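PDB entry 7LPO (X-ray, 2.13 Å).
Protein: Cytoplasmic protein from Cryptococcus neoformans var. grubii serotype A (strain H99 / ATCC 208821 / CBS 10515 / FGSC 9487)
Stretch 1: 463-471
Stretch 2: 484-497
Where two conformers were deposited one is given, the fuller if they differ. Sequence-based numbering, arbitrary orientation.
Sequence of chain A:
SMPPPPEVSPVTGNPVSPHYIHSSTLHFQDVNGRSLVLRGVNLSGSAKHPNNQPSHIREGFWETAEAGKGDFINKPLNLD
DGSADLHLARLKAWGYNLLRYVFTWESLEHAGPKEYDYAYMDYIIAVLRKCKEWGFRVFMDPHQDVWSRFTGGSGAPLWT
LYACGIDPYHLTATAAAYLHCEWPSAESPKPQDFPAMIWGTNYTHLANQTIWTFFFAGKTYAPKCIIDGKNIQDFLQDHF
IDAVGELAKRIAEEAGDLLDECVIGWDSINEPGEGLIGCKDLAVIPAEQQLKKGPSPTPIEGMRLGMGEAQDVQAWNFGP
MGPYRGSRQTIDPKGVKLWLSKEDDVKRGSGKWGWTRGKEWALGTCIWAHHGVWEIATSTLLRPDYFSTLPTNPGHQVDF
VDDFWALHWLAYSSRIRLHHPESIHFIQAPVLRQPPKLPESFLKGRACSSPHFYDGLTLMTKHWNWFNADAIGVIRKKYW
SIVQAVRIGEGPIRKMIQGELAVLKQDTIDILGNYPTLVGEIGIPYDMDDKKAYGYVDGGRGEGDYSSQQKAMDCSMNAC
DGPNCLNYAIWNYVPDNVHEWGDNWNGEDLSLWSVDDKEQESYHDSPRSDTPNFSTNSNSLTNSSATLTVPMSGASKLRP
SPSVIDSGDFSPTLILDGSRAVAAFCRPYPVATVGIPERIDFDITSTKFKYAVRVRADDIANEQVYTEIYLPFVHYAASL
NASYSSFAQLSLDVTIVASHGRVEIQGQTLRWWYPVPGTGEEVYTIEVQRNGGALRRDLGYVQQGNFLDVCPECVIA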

# COMPACT_ATOMS: atom_id res chain seq x y z
N HIS A 463 -12.92 -0.87 14.99
CA HIS A 463 -14.34 -0.90 15.30
C HIS A 463 -15.07 -0.25 14.13
O HIS A 463 -14.62 0.76 13.59
CB HIS A 463 -14.63 -0.15 16.61
CG HIS A 463 -16.02 -0.33 17.13
ND1 HIS A 463 -16.33 -1.24 18.12
CD2 HIS A 463 -17.18 0.28 16.80
CE1 HIS A 463 -17.63 -1.19 18.37
NE2 HIS A 463 -18.17 -0.27 17.58
N TRP A 464 -16.19 -0.84 13.74
CA TRP A 464 -17.08 -0.21 12.77
C TRP A 464 -17.99 0.71 13.57
O TRP A 464 -18.92 0.24 14.25
CB TRP A 464 -17.89 -1.23 11.99
CG TRP A 464 -18.86 -0.59 11.06
CD1 TRP A 464 -20.21 -0.73 11.06
CD2 TRP A 464 -18.56 0.32 9.99
NE1 TRP A 464 -20.77 0.02 10.05
CE2 TRP A 464 -19.78 0.68 9.38
CE3 TRP A 464 -17.37 0.88 9.49
CZ2 TRP A 464 -19.85 1.54 8.29
CZ3 TRP A 464 -17.44 1.74 8.41
CH2 TRP A 464 -18.67 2.07 7.82
N ASN A 465 -17.72 2.01 13.53
CA ASN A 465 -18.44 2.97 14.34
C ASN A 465 -19.75 3.41 13.69
O ASN A 465 -19.88 3.41 12.46
CB ASN A 465 -17.57 4.19 14.59
CG ASN A 465 -16.30 3.84 15.32
OD1 ASN A 465 -15.21 3.77 14.74
ND2 ASN A 465 -16.44 3.60 16.61
N TRP A 466 -20.71 3.80 14.52
CA TRP A 466 -21.97 4.37 14.05
C TRP A 466 -21.80 5.80 13.58
O TRP A 466 -22.77 6.40 13.09
CB TRP A 466 -23.04 4.30 15.15
CG TRP A 466 -22.61 4.85 16.47
CD1 TRP A 466 -22.06 4.16 17.51
CD2 TRP A 466 -22.70 6.22 16.91
NE1 TRP A 466 -21.79 5.01 18.56
CE2 TRP A 466 -22.18 6.28 18.21
CE3 TRP A 466 -23.17 7.39 16.32
CZ2 TRP A 466 -22.09 7.46 18.93
CZ3 TRP A 466 -23.09 8.57 17.03
CH2 TRP A 466 -22.56 8.60 18.33
N PHE A 467 -20.60 6.36 13.72
CA PHE A 467 -20.23 7.66 13.20
C PHE A 467 -18.94 7.52 12.41
O PHE A 467 -18.22 6.52 12.52
CB PHE A 467 -20.02 8.68 14.32
CG PHE A 467 -18.91 8.30 15.25
CD1 PHE A 467 -19.14 7.44 16.31
CD2 PHE A 467 -17.62 8.77 15.05
CE1 PHE A 467 -18.12 7.06 17.16
CE2 PHE A 467 -16.59 8.40 15.89
CZ PHE A 467 -16.84 7.54 16.96
N ASN A 468 -18.63 8.54 11.62
CA ASN A 468 -17.35 8.62 10.93
C ASN A 468 -17.14 10.08 10.57
O ASN A 468 -17.98 10.93 10.88
CB ASN A 468 -17.30 7.69 9.71
CG ASN A 468 -15.88 7.26 9.36
OD1 ASN A 468 -14.93 8.05 9.45
ND2 ASN A 468 -15.72 6.00 8.97
N ALA A 469 -16.02 10.37 9.93
CA ALA A 469 -15.69 11.75 9.62
C ALA A 469 -14.87 11.80 8.34
O ALA A 469 -14.13 10.87 8.01
CB ALA A 469 -14.91 12.41 10.76
N ASP A 470 -15.02 12.91 7.62
CA ASP A 470 -14.40 13.10 6.32
C ASP A 470 -12.96 13.55 6.52
O ASP A 470 -12.66 14.75 6.54
CB ASP A 470 -15.19 14.10 5.50
CG ASP A 470 -14.52 14.44 4.18
OD1 ASP A 470 -13.56 13.74 3.78
OD2 ASP A 470 -14.95 15.42 3.54
N ALA A 471 -12.04 12.58 6.61
CA ALA A 471 -10.66 12.89 6.97
C ALA A 471 -9.93 13.65 5.86
O ALA A 471 -9.09 14.51 6.15
CB ALA A 471 -9.90 11.60 7.31
N GLN A 484 -18.25 19.57 11.66
CA GLN A 484 -19.02 19.58 10.41
C GLN A 484 -18.45 18.60 9.39
O GLN A 484 -19.02 18.46 8.30
CB GLN A 484 -19.09 21.01 9.86
CG GLN A 484 -17.97 21.45 8.95
CD GLN A 484 -18.15 22.90 8.47
OE1 GLN A 484 -17.35 23.78 8.80
NE2 GLN A 484 -19.20 23.14 7.69
N ALA A 485 -17.36 17.92 9.71
CA ALA A 485 -16.91 16.78 8.92
C ALA A 485 -17.54 15.47 9.37
O ALA A 485 -17.33 14.44 8.72
CB ALA A 485 -15.38 16.65 9.00
N VAL A 486 -18.32 15.49 10.45
CA VAL A 486 -18.84 14.26 11.04
C VAL A 486 -20.10 13.81 10.32
O VAL A 486 -20.94 14.62 9.90
CB VAL A 486 -19.10 14.49 12.54
CG1 VAL A 486 -19.77 13.26 13.16
CG2 VAL A 486 -17.81 14.82 13.27
N ARG A 487 -20.25 12.49 10.18
CA ARG A 487 -21.45 11.90 9.62
C ARG A 487 -21.94 10.78 10.52
O ARG A 487 -21.15 10.11 11.19
CB ARG A 487 -21.23 11.35 8.22
CG ARG A 487 -20.65 12.35 7.26
CD ARG A 487 -21.67 13.41 6.83
NE ARG A 487 -21.08 14.23 5.79
CZ ARG A 487 -20.23 15.23 6.02
NH1 ARG A 487 -19.93 15.55 7.27
NH2 ARG A 487 -19.71 15.91 5.01
N ILE A 488 -23.26 10.59 10.53
CA ILE A 488 -23.93 9.62 11.38
C ILE A 488 -24.76 8.70 10.50
O ILE A 488 -25.45 9.17 9.59
CB ILE A 488 -24.83 10.32 12.42
CG1 ILE A 488 -23.99 11.20 13.35
CG2 ILE A 488 -25.65 9.31 13.20
CD1 ILE A 488 -22.81 10.51 13.92
N GLY A 489 -24.69 7.41 10.76
CA GLY A 489 -25.57 6.48 10.07
C GLY A 489 -24.94 5.90 8.83
O GLY A 489 -24.08 6.50 8.19
N GLU A 490 -25.40 4.70 8.47
CA GLU A 490 -24.81 3.97 7.35
C GLU A 490 -24.85 4.79 6.08
O GLU A 490 -23.85 4.93 5.37
CB GLU A 490 -25.53 2.64 7.15
CG GLU A 490 -25.32 1.62 8.25
CD GLU A 490 -23.97 0.91 8.16
OE1 GLU A 490 -23.57 0.52 7.04
OE2 GLU A 490 -23.33 0.74 9.22
N GLY A 491 -26.03 5.33 5.75
CA GLY A 491 -26.22 6.07 4.53
C GLY A 491 -25.26 7.24 4.40
O GLY A 491 -24.44 7.29 3.47
N PRO A 492 -25.34 8.19 5.32
CA PRO A 492 -24.44 9.35 5.26
C PRO A 492 -22.97 8.97 5.34
O PRO A 492 -22.13 9.65 4.73
CB PRO A 492 -24.87 10.21 6.45
CG PRO A 492 -26.34 9.83 6.70
CD PRO A 492 -26.45 8.38 6.29
N ILE A 493 -22.62 7.92 6.07
CA ILE A 493 -21.22 7.53 6.17
C ILE A 493 -20.73 7.00 4.83
O ILE A 493 -19.67 7.38 4.34
CB ILE A 493 -21.01 6.50 7.29
CG1 ILE A 493 -21.19 7.16 8.66
CG2 ILE A 493 -19.63 5.86 7.18
CD1 ILE A 493 -21.26 6.19 9.84
N ARG A 494 -21.52 6.12 4.20
CA ARG A 494 -21.14 5.55 2.92
C ARG A 494 -20.98 6.63 1.86
O ARG A 494 -20.01 6.64 1.09
CB ARG A 494 -22.18 4.52 2.48
CG ARG A 494 -22.12 3.24 3.31
CD ARG A 494 -23.37 2.40 3.13
NE ARG A 494 -23.52 1.90 1.77
CZ ARG A 494 -23.08 0.72 1.34
NH1 ARG A 494 -22.45 -0.11 2.17
NH2 ARG A 494 -23.29 0.36 0.08
N LYS A 495 -21.94 7.56 1.79
CA LYS A 495 -21.87 8.62 0.80
C LYS A 495 -20.64 9.49 1.02
O LYS A 495 -20.00 9.94 0.06
CB LYS A 495 -23.14 9.46 0.85
CG LYS A 495 -23.23 10.55 -0.21
CD LYS A 495 -24.59 11.25 -0.15
CE LYS A 495 -24.71 12.37 -1.19
NZ LYS A 495 -25.24 13.63 -0.58
N MET A 496 -20.30 9.73 2.28
CA MET A 496 -19.14 10.57 2.59
C MET A 496 -17.85 9.90 2.15
O MET A 496 -16.99 10.55 1.53
CB MET A 496 -19.13 10.87 4.09
CG MET A 496 -18.03 11.79 4.52
SD MET A 496 -16.62 10.84 5.06
CE MET A 496 -17.22 10.22 6.64
N ILE A 497 -17.70 8.60 2.42
CA ILE A 497 -16.47 7.91 2.03
C ILE A 497 -16.37 7.81 0.52
O ILE A 497 -15.29 7.97 -0.06
CB ILE A 497 -16.39 6.53 2.72
CG1 ILE A 497 -16.44 6.76 4.23
CG2 ILE A 497 -15.13 5.78 2.29
CD1 ILE A 497 -15.87 5.65 5.06
O HOH W 1 -22.76 2.77 10.74

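The backbone hydrogen bonds define the contact as a short antiparallel pairing of strand 467-469 with strand 486-488, whose N-to-C directions differ by 152° and whose axes approach to 4.6 Å. Asn468 and Arg487 form the hydrogen-bonded pair: Asn468 N donates to Arg487 O at 3.0 Å with an N-H...O angle of 156°, and Arg487 N returns a bond to Asn468 O at 2.8 Å and 172°. The ladder extends beyond the strands at both ends. Gly489 N donates to Trp466 O over 3.2 Å, long but nearly linear at 173°, and Asp470 N donates to Ala485 O over 3.0 Å at 153°. The flanking pairs, Phe467 with Ile488 and Ala469 with Val486, are non-hydrogen-bonded, and their CA atoms lie closer (4.6 and 4.3 Å) than those of Asn468 and Arg487 (5.4 Å), as expected for this alternation.

CA-H...O contacts supplement the ladder. Phe467 CA lies 3.3 Å from Arg487 O, Val486 CA 3.4 Å from Asn468 O, and Ala469 CA 3.3 Å from Ala485 O, with angles at hydrogen of 130° to 140°. Each of these carbonyls thus receives both an N-H and a CA-H from the opposing chain.

One direct side-chain hydrogen bond crosses the contact. Trp464 NE1 donates to Glu490 OE2 at 2.8 Å and 159°; the carboxylate oxygen sits at the indole edge, near the ring plane, where the N-H points. The same oxygen accepts from a water 2.6 Å from Glu490 OE2, which also donates weakly to Asn465 O at 3.4 Å, so the water bridges the two stretches beside the direct bond. Within stretch 1, Asn468 OD1 accepts from Ala469 N at 2.6 Å. Arg487 NH1 similarly turns back on its own stretch, donating to Gln484 O at 3.2 Å and Val486 O at 3.0 Å.

Apolar packing occurs on both sides of the strand pair. On the side of Phe467 and Ile488, Ile488 CD1 approaches Phe467 CB to 3.4 Å and Trp466 CZ3 to 3.7 Å. The end of the Phe467 side chain leads away from stretch 2, so its CB, rather than its ring, makes this close approach.

On the side bearing the Asn468 and Arg487 side chains, helix 490-497 runs 22° from the direction of strand 467-469, with an axis separation of 8.5 Å that leaves room for side chains between them. Ile493 points toward stretch 1 and spans several residues: its CG2 lies 4.0 Å from Trp464 CH2 and 3.9 Å from Asn468 CB, while its CD1 reaches Trp466 O at 3.6 Å. One turn further along, Met496 CE lies 3.3 Å from Ala469 C, and Met496 SD is 3.6 Å from Asp470 CB. These are packing distances, and together they place the helix against the backbone as well as the side chains of stretch 1.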